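Local coordinates for antitoxin VapB2 (Rickettsia felis, PDB 3ZVK), which neutralises its cognate toxin, the RNase VapC2, by forming a complex with it, and binds DNA that is probably its own promoter, at residues 3-8 with 14-19. Sequence-based numbering, arbitrary orientation.
With nucleotides of chain J.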
ATOM      1  N   LYS F   3     -21.698  -6.288  10.504  1.00 58.24           N
ATOM      2  CA  LYS F   3     -22.039  -7.709  10.506  1.00 55.71           C
ATOM      3  C   LYS F   3     -21.126  -8.537   9.603  1.00 53.65           C
ATOM      4  O   LYS F   3     -20.712  -8.109   8.517  1.00 52.54           O
ATOM      5  CB  LYS F   3     -23.495  -7.939  10.035  1.00 58.79           C
ATOM      6  CG  LYS F   3     -24.568  -7.229  10.827  1.00 74.29           C
ATOM      7  CD  LYS F   3     -25.958  -7.476  10.217  1.00 82.78           C
ATOM      8  CE  LYS F   3     -26.824  -6.235   9.995  1.00 93.86           C
ATOM      9  NZ  LYS F   3     -27.036  -5.423  11.235  1.00 99.60           N
ATOM     10  N   ALA F   4     -20.902  -9.778  10.023  1.00 46.72           N
ATOM     11  CA  ALA F   4     -20.131 -10.753   9.289  1.00 44.57           C
ATOM     12  C   ALA F   4     -20.848 -12.085   9.406  1.00 50.36           C
ATOM     13  O   ALA F   4     -21.342 -12.427  10.489  1.00 50.22           O
ATOM     14  CB  ALA F   4     -18.736 -10.860   9.862  1.00 44.31           C
ATOM     15  N   LYS F   5     -20.902 -12.830   8.284  1.00 46.55           N
ATOM     16  CA  LYS F   5     -21.555 -14.127   8.223  1.00 47.26           C
ATOM     17  C   LYS F   5     -20.650 -15.274   8.657  1.00 51.00           C
ATOM     18  O   LYS F   5     -19.437 -15.258   8.414  1.00 50.01           O
ATOM     19  CB  LYS F   5     -22.178 -14.383   6.850  1.00 49.52           C
ATOM     20  CG  LYS F   5     -23.422 -13.538   6.613  1.00 55.67           C
ATOM     21  CD  LYS F   5     -24.115 -13.895   5.293  1.00 65.19           C
ATOM     22  CE  LYS F   5     -24.993 -12.807   4.700  1.00 66.83           C
ATOM     23  NZ  LYS F   5     -25.991 -12.252   5.650  1.00 81.80           N
ATOM     24  N   ILE F   6     -21.255 -16.252   9.335  1.00 47.92           N
ATOM     25  CA  ILE F   6     -20.619 -17.494   9.765  1.00 48.53           C
ATOM     26  C   ILE F   6     -20.955 -18.552   8.699  1.00 54.39           C
ATOM     27  O   ILE F   6     -22.103 -18.642   8.254  1.00 54.34           O
ATOM     28  CB  ILE F   6     -21.046 -17.897  11.200  1.00 52.16           C
ATOM     29  CG1 ILE F   6     -20.308 -17.031  12.225  1.00 52.11           C
ATOM     30  CG2 ILE F   6     -20.763 -19.374  11.480  1.00 53.65           C
ATOM     31  CD1 ILE F   6     -21.137 -16.585  13.283  1.00 63.79           C
ATOM     32  N   PHE F   7     -19.932 -19.286   8.229  1.00 51.40           N
ATOM     33  CA  PHE F   7     -20.103 -20.329   7.217  1.00 51.73           C
ATOM     34  C   PHE F   7     -19.173 -21.492   7.537  1.00 57.25           C
ATOM     35  O   PHE F   7     -18.363 -21.395   8.451  1.00 56.10           O
ATOM     36  CB  PHE F   7     -19.874 -19.755   5.791  1.00 52.11           C
ATOM     37  CG  PHE F   7     -18.454 -19.340   5.501  1.00 51.46           C
ATOM     38  CD1 PHE F   7     -17.970 -18.106   5.931  1.00 50.30           C
ATOM     39  CD2 PHE F   7     -17.587 -20.194   4.824  1.00 53.89           C
ATOM     40  CE1 PHE F   7     -16.645 -17.738   5.698  1.00 51.16           C
ATOM     41  CE2 PHE F   7     -16.263 -19.823   4.586  1.00 53.08           C
ATOM     42  CZ  PHE F   7     -15.802 -18.597   5.023  1.00 49.99           C
ATOM     43  N   MET F   8     -19.301 -22.596   6.813  1.00 59.82           N
ATOM     44  CA  MET F   8     -18.464 -23.782   7.015  1.00 61.96           C
ATOM     45  C   MET F   8     -17.395 -23.874   5.940  1.00 64.33           C
ATOM     46  O   MET F   8     -17.658 -23.632   4.748  1.00 63.01           O
ATOM     47  CB  MET F   8     -19.298 -25.075   7.024  1.00 67.65           C
ATOM     48  CG  MET F   8     -20.295 -25.169   8.181  1.00 74.58           C
ATOM     49  SD  MET F   8     -19.557 -25.058   9.838  1.00 80.99           S
ATOM     50  CE  MET F   8     -21.037 -25.231  10.873  1.00 79.64           C
ATOM     51  N   ALA F  14     -16.249 -20.795  10.070  1.00 49.32           N
ATOM     52  CA  ALA F  14     -15.464 -19.621   9.665  1.00 47.04           C
ATOM     53  C   ALA F  14     -16.318 -18.372   9.652  1.00 50.02           C
ATOM     54  O   ALA F  14     -17.541 -18.472   9.537  1.00 49.71           O
ATOM     55  CB  ALA F  14     -14.803 -19.853   8.302  1.00 47.13           C
ATOM     56  N   VAL F  15     -15.675 -17.197   9.790  1.00 46.75           N
ATOM     57  CA  VAL F  15     -16.335 -15.875   9.752  1.00 45.34           C
ATOM     58  C   VAL F  15     -15.832 -15.123   8.513  1.00 47.19           C
ATOM     59  O   VAL F  15     -14.630 -15.002   8.328  1.00 45.65           O
ATOM     60  CB  VAL F  15     -16.129 -15.069  11.066  1.00 47.98           C
ATOM     61  CG1 VAL F  15     -16.800 -13.709  11.008  1.00 46.60           C
ATOM     62  CG2 VAL F  15     -16.638 -15.840  12.264  1.00 49.15           C
ATOM     63  N   ARG F  16     -16.739 -14.675   7.645  1.00 44.49           N
ATOM     64  CA  ARG F  16     -16.357 -13.945   6.437  1.00 44.46           C
ATOM     65  C   ARG F  16     -16.171 -12.485   6.821  1.00 51.13           C
ATOM     66  O   ARG F  16     -17.132 -11.846   7.243  1.00 52.80           O
ATOM     67  CB  ARG F  16     -17.423 -14.101   5.352  1.00 43.21           C
ATOM     68  CG  ARG F  16     -16.851 -13.977   3.960  1.00 44.37           C
ATOM     69  CD  ARG F  16     -17.930 -14.067   2.892  1.00 40.25           C
ATOM     70  NE  ARG F  16     -18.315 -15.453   2.649  1.00 41.38           N
ATOM     71  CZ  ARG F  16     -19.466 -15.998   3.030  1.00 56.40           C
ATOM     72  NH1 ARG F  16     -20.398 -15.258   3.616  1.00 39.52           N
ATOM     73  NH2 ARG F  16     -19.703 -17.282   2.809  1.00 45.07           N
ATOM     74  N   LEU F  17     -14.934 -11.982   6.747  1.00 45.95           N
ATOM     75  CA  LEU F  17     -14.634 -10.623   7.155  1.00 44.91           C
ATOM     76  C   LEU F  17     -15.039  -9.568   6.137  1.00 47.72           C
ATOM     77  O   LEU F  17     -14.624  -9.672   4.975  1.00 47.74           O
ATOM     78  CB  LEU F  17     -13.126 -10.445   7.449  1.00 44.12           C
ATOM     79  CG  LEU F  17     -12.466 -11.351   8.490  1.00 47.28           C
ATOM     80  CD1 LEU F  17     -10.973 -11.117   8.491  1.00 46.16           C
ATOM     81  CD2 LEU F  17     -13.014 -11.106   9.889  1.00 48.13           C
ATOM     82  N   PRO F  18     -15.716  -8.468   6.575  1.00 40.85           N
ATOM     83  CA  PRO F  18     -15.968  -7.347   5.642  1.00 38.54           C
ATOM     84  C   PRO F  18     -14.616  -6.741   5.214  1.00 42.99           C
ATOM     85  O   PRO F  18     -13.658  -6.809   5.995  1.00 39.33           O
ATOM     86  CB  PRO F  18     -16.799  -6.367   6.480  1.00 40.26           C
ATOM     87  CG  PRO F  18     -17.354  -7.213   7.638  1.00 45.66           C
ATOM     88  CD  PRO F  18     -16.250  -8.177   7.927  1.00 40.99           C
ATOM     89  N   LYS F  19     -14.521  -6.195   3.956  1.00 41.23           N
ATOM     90  CA  LYS F  19     -13.313  -5.588   3.385  1.00 39.60           C
ATOM     91  C   LYS F  19     -12.581  -4.608   4.305  1.00 45.32           C
ATOM     92  O   LYS F  19     -11.354  -4.672   4.406  1.00 46.28           O
ATOM     93  CB  LYS F  19     -13.542  -5.024   1.967  1.00 41.47           C
ATOM     94  CG  LYS F  19     -14.542  -3.886   1.815  1.00 58.50           C
ATOM     95  CD  LYS F  19     -14.794  -3.594   0.352  1.00 68.34           C
ATOM     96  CE  LYS F  19     -15.741  -2.438   0.172  1.00 76.08           C
ATOM     97  NZ  LYS F  19     -15.001  -1.175  -0.064  1.00 87.19           N
TER
ATOM     98  P    DT J  19     -21.736 -11.790   2.702  1.00 58.13           P
ATOM     99  OP1  DT J  19     -22.843 -11.042   3.331  1.00 61.23           O
ATOM    100  OP2  DT J  19     -20.695 -12.394   3.580  1.00 59.82           O
ATOM    101  O5'  DT J  19     -22.404 -12.934   1.808  1.00 59.25           O
ATOM    102  C5'  DT J  19     -23.404 -12.643   0.824  1.00 58.83           C
ATOM    103  C4'  DT J  19     -23.837 -13.878   0.049  1.00 59.99           C
ATOM    104  O4'  DT J  19     -22.862 -14.228  -0.964  1.00 58.77           O
ATOM    105  C3'  DT J  19     -24.049 -15.132   0.885  1.00 62.98           C
ATOM    106  O3'  DT J  19     -25.343 -15.632   0.647  1.00 65.55           O
ATOM    107  C2'  DT J  19     -22.971 -16.115   0.435  1.00 63.44           C
ATOM    108  C1'  DT J  19     -22.720 -15.643  -0.984  1.00 61.45           C
ATOM    109  N1   DT J  19     -21.402 -15.982  -1.578  1.00 61.68           N
ATOM    110  C2   DT J  19     -21.390 -16.625  -2.809  1.00 63.45           C
ATOM    111  O2   DT J  19     -22.394 -17.031  -3.396  1.00 65.85           O
ATOM    112  N3   DT J  19     -20.123 -16.800  -3.337  1.00 61.98           N
ATOM    113  C4   DT J  19     -18.909 -16.399  -2.797  1.00 60.13           C
ATOM    114  O4   DT J  19     -17.878 -16.706  -3.379  1.00 59.88           O
ATOM    115  C5   DT J  19     -18.989 -15.719  -1.526  1.00 59.44           C
ATOM    116  C7   DT J  19     -17.740 -15.254  -0.844  1.00 57.84           C
ATOM    117  C6   DT J  19     -20.214 -15.550  -0.984  1.00 60.75           C
ATOM    118  P    DA J  18     -16.306  -8.003   1.111  1.00 47.99           P
ATOM    119  OP1  DA J  18     -16.603  -7.121   2.248  1.00 47.23           O
ATOM    120  OP2  DA J  18     -15.209  -8.998   1.211  1.00 51.25           O
ATOM    121  O5'  DA J  18     -17.590  -8.837   0.721  1.00 47.42           O
ATOM    122  C5'  DA J  18     -18.894  -8.333   0.539  1.00 46.46           C
ATOM    123  C4'  DA J  18     -19.791  -9.506   0.152  1.00 47.42           C
ATOM    124  O4'  DA J  18     -19.361 -10.040  -1.134  1.00 45.18           O
ATOM    125  C3'  DA J  18     -19.809 -10.684   1.138  1.00 49.64           C
ATOM    126  O3'  DA J  18     -21.096 -10.724   1.694  1.00 51.97           O
ATOM    127  C2'  DA J  18     -19.426 -11.913   0.293  1.00 49.02           C
ATOM    128  C1'  DA J  18     -19.659 -11.414  -1.123  1.00 46.40           C
ATOM    129  N9   DA J  18     -18.881 -12.050  -2.183  1.00 45.37           N
ATOM    130  C8   DA J  18     -17.523 -11.971  -2.370  1.00 44.02           C
ATOM    131  N7   DA J  18     -17.097 -12.610  -3.420  1.00 43.46           N
ATOM    132  C5   DA J  18     -18.254 -13.132  -3.990  1.00 44.07           C
ATOM    133  C6   DA J  18     -18.480 -13.879  -5.182  1.00 43.24           C
ATOM    134  N6   DA J  18     -17.497 -14.296  -5.985  1.00 42.76           N
ATOM    135  N1   DA J  18     -19.759 -14.218  -5.474  1.00 44.73           N
ATOM    136  C2   DA J  18     -20.763 -13.838  -4.638  1.00 46.10           C
ATOM    137  N3   DA J  18     -20.680 -13.122  -3.497  1.00 45.16           N
ATOM    138  C4   DA J  18     -19.380 -12.801  -3.229  1.00 44.87           C
ATOM    139  P    DA J  20     -26.043 -16.636   1.678  1.00 70.46           P
ATOM    140  OP1  DA J  20     -27.486 -16.319   1.681  1.00 72.51           O
ATOM    141  OP2  DA J  20     -25.302 -16.617   2.969  1.00 70.41           O
ATOM    142  O5'  DA J  20     -25.810 -18.059   0.998  1.00 71.83           O
ATOM    143  C5'  DA J  20     -26.120 -18.381  -0.334  1.00 71.66           C
ATOM    144  C4'  DA J  20     -25.260 -19.549  -0.776  1.00 73.71           C
ATOM    145  O4'  DA J  20     -23.904 -19.136  -1.103  1.00 70.83           O
ATOM    146  C3'  DA J  20     -25.105 -20.662   0.251  1.00 78.38           C
ATOM    147  O3'  DA J  20     -25.648 -21.847  -0.274  1.00 83.13           O
ATOM    148  C2'  DA J  20     -23.592 -20.770   0.439  1.00 76.88           C
ATOM    149  C1'  DA J  20     -23.081 -20.257  -0.896  1.00 72.97           C
ATOM    150  N9   DA J  20     -21.661 -19.904  -0.925  1.00 70.94           N
ATOM    151  C8   DA J  20     -20.946 -19.325   0.089  1.00 70.16           C
ATOM    152  N7   DA J  20     -19.678 -19.135  -0.196  1.00 69.07           N
ATOM    153  C5   DA J  20     -19.539 -19.645  -1.469  1.00 68.90           C
ATOM    154  C6   DA J  20     -18.420 -19.755  -2.319  1.00 68.75           C
ATOM    155  N6   DA J  20     -17.209 -19.313  -1.953  1.00 68.17           N
ATOM    156  N1   DA J  20     -18.593 -20.307  -3.550  1.00 69.25           N
ATOM    157  C2   DA J  20     -19.814 -20.758  -3.888  1.00 70.93           C
ATOM    158  N3   DA J  20     -20.939 -20.718  -3.155  1.00 72.18           N
ATOM    159  C4   DA J  20     -20.745 -20.135  -1.942  1.00 70.54           C
TER
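Arg16 lays its guanidinium over one face of the Phe7 ring, the planes 13° apart and CZ 4.4 Å from the ring centroid, an off-centre cation-pi stack. Ala14 covers the opposite face: its CB makes a CH-pi contact 3.9 Å from the Phe7 centroid, and so small a side chain lets the backbone run close beside the ring. Arginine suits the face opposite Ala14 because its flat group can stack while its N-H groups, lying in its plane, remain available to acceptors. NH1 of Arg16 donates to OP2 of DT19 of chain J at 2.9 Å, while NE donates to Asn9 OD1 of the second subunit; NH2, over the Phe7 ring, is hydrogen-bonded as well, so all three nitrogens are satisfied. Extended through chi1 and chi2, the chain bends at chi3 (-79°), which turns the guanidinium between ring and nucleotide, where its other face meets the thymine of DT19. Beneath this, three backbone bonds join the antiparallel strands. Phe7 and Ala14 exchange two, Phe7 N to Ala14 O at 2.8 Å and Ala14 N to Phe7 O at 2.7 Å; Arg16 N gives a nearly straight third (171°) to Lys5 O at 2.9 Å. On the other side of the sheet Ile6 CG1 packs against Val15 CG2, branched apolar residues suited to a buried face. Past the strand, Lys19 N donates to OP1 of DA18 of chain J at 2.8 Å, and Lys19 NZ forms a salt bridge with another phosphate. The neighbouring subunit continues the sheet through antiparallel pairing, as in the swapped-hairpin dimers of the AbrB/MazE family, whose N-terminal beta hairpins, like this one, present basic side chains to DNA.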